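Local coordinates for uncharacterized protein (Bacteroides uniformis, PDB 4JPQ) that is of unknown function but, as a member of carbohydrate-binding family 9, probably binds carbohydrate through a beta-sandwich domain, at residues L64-K69 / G181-C186; V51-A56 / L196-I201. All coordinates share one frame; numbering follows the deposited sequence.

Contact 1: L64-K69 / G181-C186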
loop_
_atom_site.group_PDB
_atom_site.type_symbol
_atom_site.label_atom_id
_atom_site.label_comp_id
_atom_site.label_asym_id
_atom_site.label_seq_id
_atom_site.Cartn_x
_atom_site.Cartn_y
_atom_site.Cartn_z
ATOM N N LEU A 64 5.283 -4.557 4.199
ATOM C CA LEU A 64 4.161 -3.701 4.628
ATOM C C LEU A 64 3.110 -4.505 5.355
ATOM O O LEU A 64 2.778 -5.600 4.910
ATOM C CB LEU A 64 3.432 -3.100 3.437
ATOM C CG LEU A 64 4.057 -2.014 2.619
ATOM C CD1 LEU A 64 3.145 -1.709 1.444
ATOM C CD2 LEU A 64 4.266 -0.779 3.473
ATOM N N HIS A 65 2.556 -3.917 6.419
ATOM C CA HIS A 65 1.520 -4.521 7.225
ATOM C C HIS A 65 0.516 -3.432 7.577
ATOM O O HIS A 65 0.883 -2.465 8.227
ATOM C CB HIS A 65 2.134 -5.158 8.482
ATOM C CG HIS A 65 1.140 -5.840 9.369
ATOM N ND1 HIS A 65 1.152 -5.722 10.741
ATOM C CD2 HIS A 65 0.070 -6.608 9.073
ATOM C CE1 HIS A 65 0.149 -6.407 11.254
ATOM N NE2 HIS A 65 -0.520 -6.959 10.263
ATOM N N TYR A 66 -0.716 -3.583 7.095
ATOM C CA TYR A 66 -1.825 -2.677 7.353
ATOM C C TYR A 66 -2.811 -3.337 8.292
ATOM O O TYR A 66 -3.068 -4.540 8.160
ATOM C CB TYR A 66 -2.605 -2.411 6.061
ATOM C CG TYR A 66 -1.896 -1.624 5.001
ATOM C CD1 TYR A 66 -1.119 -2.267 4.033
ATOM C CD2 TYR A 66 -2.040 -0.229 4.921
ATOM C CE1 TYR A 66 -0.479 -1.545 3.028
ATOM C CE2 TYR A 66 -1.404 0.501 3.919
ATOM C CZ TYR A 66 -0.630 -0.161 2.976
ATOM O OH TYR A 66 0.009 0.535 1.987
ATOM N N LYS A 67 -3.397 -2.546 9.193
ATOM C CA LYS A 67 -4.492 -2.979 10.085
ATOM C C LYS A 67 -5.657 -2.016 9.844
ATOM O O LYS A 67 -5.458 -0.807 9.840
ATOM C CB LYS A 67 -4.077 -2.933 11.546
ATOM C CG LYS A 67 -3.106 -4.025 11.973
ATOM C CD LYS A 67 -2.497 -3.769 13.354
ATOM C CE LYS A 67 -3.509 -3.718 14.493
ATOM N NZ LYS A 67 -2.803 -3.613 15.801
ATOM N N VAL A 68 -6.862 -2.551 9.668
ATOM C CA VAL A 68 -8.074 -1.761 9.392
ATOM C C VAL A 68 -9.269 -2.180 10.259
ATOM O O VAL A 68 -9.412 -3.356 10.574
ATOM C CB VAL A 68 -8.485 -1.973 7.915
ATOM C CG1 VAL A 68 -9.773 -1.238 7.574
ATOM C CG2 VAL A 68 -7.363 -1.549 6.972
ATOM N N LYS A 69 -10.094 -1.200 10.646
ATOM C CA LYS A 69 -11.392 -1.427 11.304
ATOM C C LYS A 69 -12.382 -0.460 10.633
ATOM O O LYS A 69 -12.228 0.753 10.771
ATOM C CB LYS A 69 -11.353 -1.226 12.826
ATOM C CG LYS A 69 -12.600 -1.789 13.537
ATOM C CD LYS A 69 -12.593 -1.666 15.061
ATOM C CE LYS A 69 -12.800 -0.228 15.515
ATOM N NZ LYS A 69 -13.063 -0.143 16.979
ATOM N N GLY A 181 7.096 8.369 -1.082
ATOM C CA GLY A 181 5.845 7.647 -1.249
ATOM C C GLY A 181 4.725 8.075 -0.329
ATOM O O GLY A 181 4.851 9.047 0.423
ATOM N N ASN A 182 3.610 7.355 -0.416
ATOM C CA ASN A 182 2.453 7.614 0.440
ATOM C C ASN A 182 1.633 6.330 0.590
ATOM O O ASN A 182 1.817 5.364 -0.187
ATOM C CB ASN A 182 1.612 8.767 -0.150
ATOM C CG ASN A 182 0.853 9.575 0.903
ATOM O OD1 ASN A 182 0.612 9.124 2.023
ATOM N ND2 ASN A 182 0.462 10.791 0.525
ATOM N N PHE A 183 0.754 6.327 1.594
ATOM C CA PHE A 183 -0.086 5.168 1.908
ATOM C C PHE A 183 -1.533 5.617 1.961
ATOM O O PHE A 183 -1.813 6.697 2.481
ATOM C CB PHE A 183 0.342 4.545 3.238
ATOM C CG PHE A 183 1.826 4.308 3.338
ATOM C CD1 PHE A 183 2.680 5.342 3.720
ATOM C CD2 PHE A 183 2.382 3.062 3.024
ATOM C CE1 PHE A 183 4.051 5.140 3.791
ATOM C CE2 PHE A 183 3.754 2.857 3.108
ATOM C CZ PHE A 183 4.591 3.898 3.484
ATOM N N TYR A 184 -2.438 4.811 1.391
ATOM C CA TYR A 184 -3.853 5.173 1.334
ATOM C C TYR A 184 -4.826 4.043 1.664
ATOM O O TYR A 184 -4.506 2.860 1.527
ATOM C CB TYR A 184 -4.242 5.685 -0.061
ATOM C CG TYR A 184 -3.326 6.679 -0.728
ATOM C CD1 TYR A 184 -3.120 7.938 -0.181
ATOM C CD2 TYR A 184 -2.714 6.387 -1.958
ATOM C CE1 TYR A 184 -2.294 8.876 -0.808
ATOM C CE2 TYR A 184 -1.886 7.311 -2.591
ATOM C CZ TYR A 184 -1.690 8.561 -2.030
ATOM O OH TYR A 184 -0.869 9.461 -2.663
ATOM N N LYS A 185 -6.034 4.468 2.047
ATOM C CA LYS A 185 -7.195 3.613 2.295
ATOM C C LYS A 185 -8.383 4.200 1.524
ATOM O O LYS A 185 -8.567 5.427 1.499
ATOM C CB LYS A 185 -7.548 3.617 3.762
ATOM C CG LYS A 185 -8.812 2.859 4.138
ATOM C CD LYS A 185 -8.658 1.351 4.038
ATOM C CE LYS A 185 -9.965 0.611 4.334
ATOM N NZ LYS A 185 -10.982 0.615 3.245
ATOM N N CYS A 186 -9.194 3.324 0.928
ATOM C CA CYS A 186 -10.380 3.743 0.185
ATOM C C CYS A 186 -11.322 2.576 -0.086
ATOM O O CYS A 186 -11.056 1.455 0.336
ATOM C CB CYS A 186 -9.969 4.398 -1.154
ATOM S SG CYS A 186 -9.223 3.241 -2.310
#
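L64, Y66 and V68, the alternate residues of strand 64-69 whose side chains turn inward, meet F183 and K185 of strand 181-186 across a buried layer. The F183 ring is approached at its rim by two neighbours. The hydroxyl of Y66 lies in the plane of that ring, Y66 OH being 3.6 Å from F183 CD2, and beside it the methyl L64 CD2 comes within 3.7 Å of F183 CE2. Y66 reaches F183 nearly perpendicular to it. Both side chains point toward the opposing strand, and chi1 (CG anti to the carbonyl carbon, -68° in Y66 and -49° in F183) swings each ring to the backbone N side. Further along, V68 CG1 rests 3.7 Å from CE of K185, touching the aliphatic part of the lysine.

No hydrogen bond joins the two segments, whose axes come within 10.2 Å at closest approach and diverge by 31°. That separation, with side chains alone filling the gap, is the signature of facing sheets in a beta-sandwich, as expected of the CBD9-like family. Leucine, valine and aromatic rings suit such an interior, and the tyrosine hydroxyl has a hydrogen-bond partner beyond the two segments.

Lysine suits its place because its aliphatic chain packs on V68 while the buried ammonium is satisfied: K185 NZ lies 3.0 Å from C186 O, and E70 (salt bridge) and H194 (hydrogen bond) also hold it. The F92 ring meets F183 with planes at a shallow tilt. N182 OD1 accepts from the backbone N of F183 and of S199.

Contact 2: V51-A56 / L196-I201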
loop_
_atom_site.group_PDB
_atom_site.type_symbol
_atom_site.label_atom_id
_atom_site.label_comp_id
_atom_site.label_asym_id
_atom_site.label_seq_id
_atom_site.Cartn_x
_atom_site.Cartn_y
_atom_site.Cartn_z
ATOM N N VAL A 51 -7.442 3.130 10.755
ATOM C CA VAL A 51 -6.425 2.416 9.969
ATOM C C VAL A 51 -5.006 2.787 10.410
ATOM O O VAL A 51 -4.709 3.954 10.653
ATOM C CB VAL A 51 -6.584 2.715 8.456
ATOM C CG1 VAL A 51 -5.523 1.994 7.618
ATOM C CG2 VAL A 51 -7.983 2.324 7.991
ATOM N N SER A 52 -4.145 1.778 10.506
ATOM C CA SER A 52 -2.737 1.969 10.813
ATOM C C SER A 52 -1.907 1.036 9.924
ATOM O O SER A 52 -2.428 0.061 9.359
ATOM C CB SER A 52 -2.449 1.739 12.299
ATOM O OG SER A 52 -2.633 0.390 12.663
ATOM N N PHE A 53 -0.628 1.366 9.780
ATOM C CA PHE A 53 0.291 0.566 8.987
ATOM C C PHE A 53 1.708 0.594 9.560
ATOM O O PHE A 53 1.988 1.360 10.465
ATOM C CB PHE A 53 0.310 1.070 7.542
ATOM C CG PHE A 53 1.064 2.361 7.355
ATOM C CD1 PHE A 53 0.495 3.569 7.719
ATOM C CD2 PHE A 53 2.352 2.360 6.813
ATOM C CE1 PHE A 53 1.190 4.764 7.553
ATOM C CE2 PHE A 53 3.052 3.546 6.640
ATOM C CZ PHE A 53 2.470 4.752 7.011
ATOM N N ARG A 54 2.580 -0.256 9.024
ATOM C CA ARG A 54 3.992 -0.249 9.392
ATOM C C ARG A 54 4.817 -0.854 8.282
ATOM O O ARG A 54 4.328 -1.660 7.496
ATOM C CB ARG A 54 4.275 -0.943 10.710
ATOM C CG ARG A 54 3.858 -2.389 10.757
ATOM C CD ARG A 54 4.225 -2.996 12.086
ATOM N NE ARG A 54 3.738 -4.366 12.179
ATOM C CZ ARG A 54 3.874 -5.155 13.250
ATOM N NH1 ARG A 54 4.535 -4.762 14.345
ATOM N NH2 ARG A 54 3.375 -6.387 13.216
ATOM N N ILE A 55 6.077 -0.448 8.254
ATOM C CA ILE A 55 6.963 -0.783 7.179
ATOM C C ILE A 55 8.394 -1.067 7.653
ATOM O O ILE A 55 8.887 -0.448 8.594
ATOM C CB ILE A 55 6.900 0.350 6.114
ATOM C CG1 ILE A 55 7.658 -0.054 4.833
ATOM C CG2 ILE A 55 7.375 1.700 6.686
ATOM C CD1 ILE A 55 7.517 0.927 3.703
ATOM N N ALA A 56 9.042 -2.000 6.965
ATOM C CA ALA A 56 10.439 -2.380 7.224
ATOM C C ALA A 56 11.031 -2.973 5.955
ATOM O O ALA A 56 10.329 -3.043 4.941
ATOM C CB ALA A 56 10.497 -3.383 8.343
ATOM N N LEU A 196 -8.479 8.305 2.627
ATOM C CA LEU A 196 -7.509 8.558 3.697
ATOM C C LEU A 196 -6.080 8.420 3.202
ATOM O O LEU A 196 -5.800 7.583 2.342
ATOM C CB LEU A 196 -7.744 7.584 4.848
ATOM C CG LEU A 196 -8.699 8.014 5.965
ATOM C CD1 LEU A 196 -9.981 8.666 5.480
ATOM C CD2 LEU A 196 -9.003 6.828 6.870
ATOM N N SER A 197 -5.195 9.262 3.738
ATOM C CA SER A 197 -3.764 9.241 3.388
ATOM C C SER A 197 -2.888 9.362 4.632
ATOM O O SER A 197 -3.361 9.772 5.710
ATOM C CB SER A 197 -3.403 10.369 2.421
ATOM O OG SER A 197 -3.364 11.630 3.089
ATOM N N TRP A 198 -1.613 9.004 4.458
ATOM C CA TRP A 198 -0.617 9.092 5.519
ATOM C C TRP A 198 -0.079 10.520 5.563
ATOM O O TRP A 198 -0.229 11.207 6.589
ATOM C CB TRP A 198 0.500 8.053 5.322
ATOM C CG TRP A 198 1.684 8.295 6.180
ATOM C CD1 TRP A 198 1.735 8.272 7.548
ATOM C CD2 TRP A 198 2.993 8.611 5.732
ATOM N NE1 TRP A 198 3.006 8.554 7.977
ATOM C CE2 TRP A 198 3.800 8.763 6.880
ATOM C CE3 TRP A 198 3.573 8.775 4.468
ATOM C CZ2 TRP A 198 5.160 9.073 6.801
ATOM C CZ3 TRP A 198 4.928 9.081 4.388
ATOM C CH2 TRP A 198 5.707 9.224 5.554
ATOM N N SER A 199 0.562 10.942 4.471
ATOM C CA SER A 199 1.088 12.301 4.359
ATOM C C SER A 199 -0.021 13.105 3.685
ATOM O O SER A 199 -0.719 12.536 2.811
ATOM C CB SER A 199 2.381 12.361 3.557
ATOM O OG SER A 199 2.864 13.688 3.510
ATOM N N PRO A 200 -0.189 14.410 4.061
ATOM C CA PRO A 200 -1.322 15.168 3.505
ATOM C C PRO A 200 -1.215 15.563 2.033
ATOM O O PRO A 200 -0.112 15.675 1.496
ATOM C CB PRO A 200 -1.399 16.417 4.404
ATOM C CG PRO A 200 -0.648 16.055 5.636
ATOM C CD PRO A 200 0.460 15.175 5.138
ATOM N N ILE A 201 -2.384 15.778 1.422
ATOM C CA ILE A 201 -2.550 16.154 0.006
ATOM C C ILE A 201 -3.415 17.409 -0.034
ATOM O O ILE A 201 -4.465 17.447 0.618
ATOM C CB ILE A 201 -3.232 15.027 -0.809
ATOM C CG1 ILE A 201 -2.331 13.787 -0.867
ATOM C CG2 ILE A 201 -3.569 15.502 -2.223
ATOM C CD1 ILE A 201 -3.028 12.530 -1.341
#
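F53 and W198 meet between two backbones of different form. Segment 51-56 is extended throughout, while 196-201 is strand only at 196-197 and then leaves the extended conformation at W198. No hydrogen bond links the segments.

The contact is a T-shaped pair. The F53 ring points its edge at the face of the W198 indole, with the phenyl and five-membered ring centroids 5.0 Å apart and the planes at 81°. F53 CE1 lies 3.6 Å from W198 CD1, and F53 CZ sits over the same indole face, offset toward its rim. The indole is carried there with its CG anti to the backbone N (chi1 167°), and a broad, flat residue suits the place because its face can receive the phenyl C-H edge. With an alanine here, the F53 edge would probably lose the face it packs against, and a gap would open in the aromatic cluster.

In the turn, S197 OG donates to S199 O at 2.8 Å, tying residues on either side of W198. F53 also stacks on F183, which W198 meets edge to face, so the pair belongs to an aromatic cluster in the hydrophobic core of a beta-sandwich, as expected of a CBD9-like fold.

Following the chain from the N terminus, the first segment met is on strand 50-57, and strand 61-70 comes next, antiparallel neighbours whose backbones pair through K67 N to S52 O and H65 O to R54 N. Much later come strand 178-186 and, antiparallel beside it, strand 195-197 with the turn that follows. Contact 1 closes a loop of 111 residues between 64-69 and 181-186; contact 2 closes the wider loop of 139 residues that encloses it. The loops therefore nest without crossing, and the two contacts together bring one pair of neighbouring strands against another across the core.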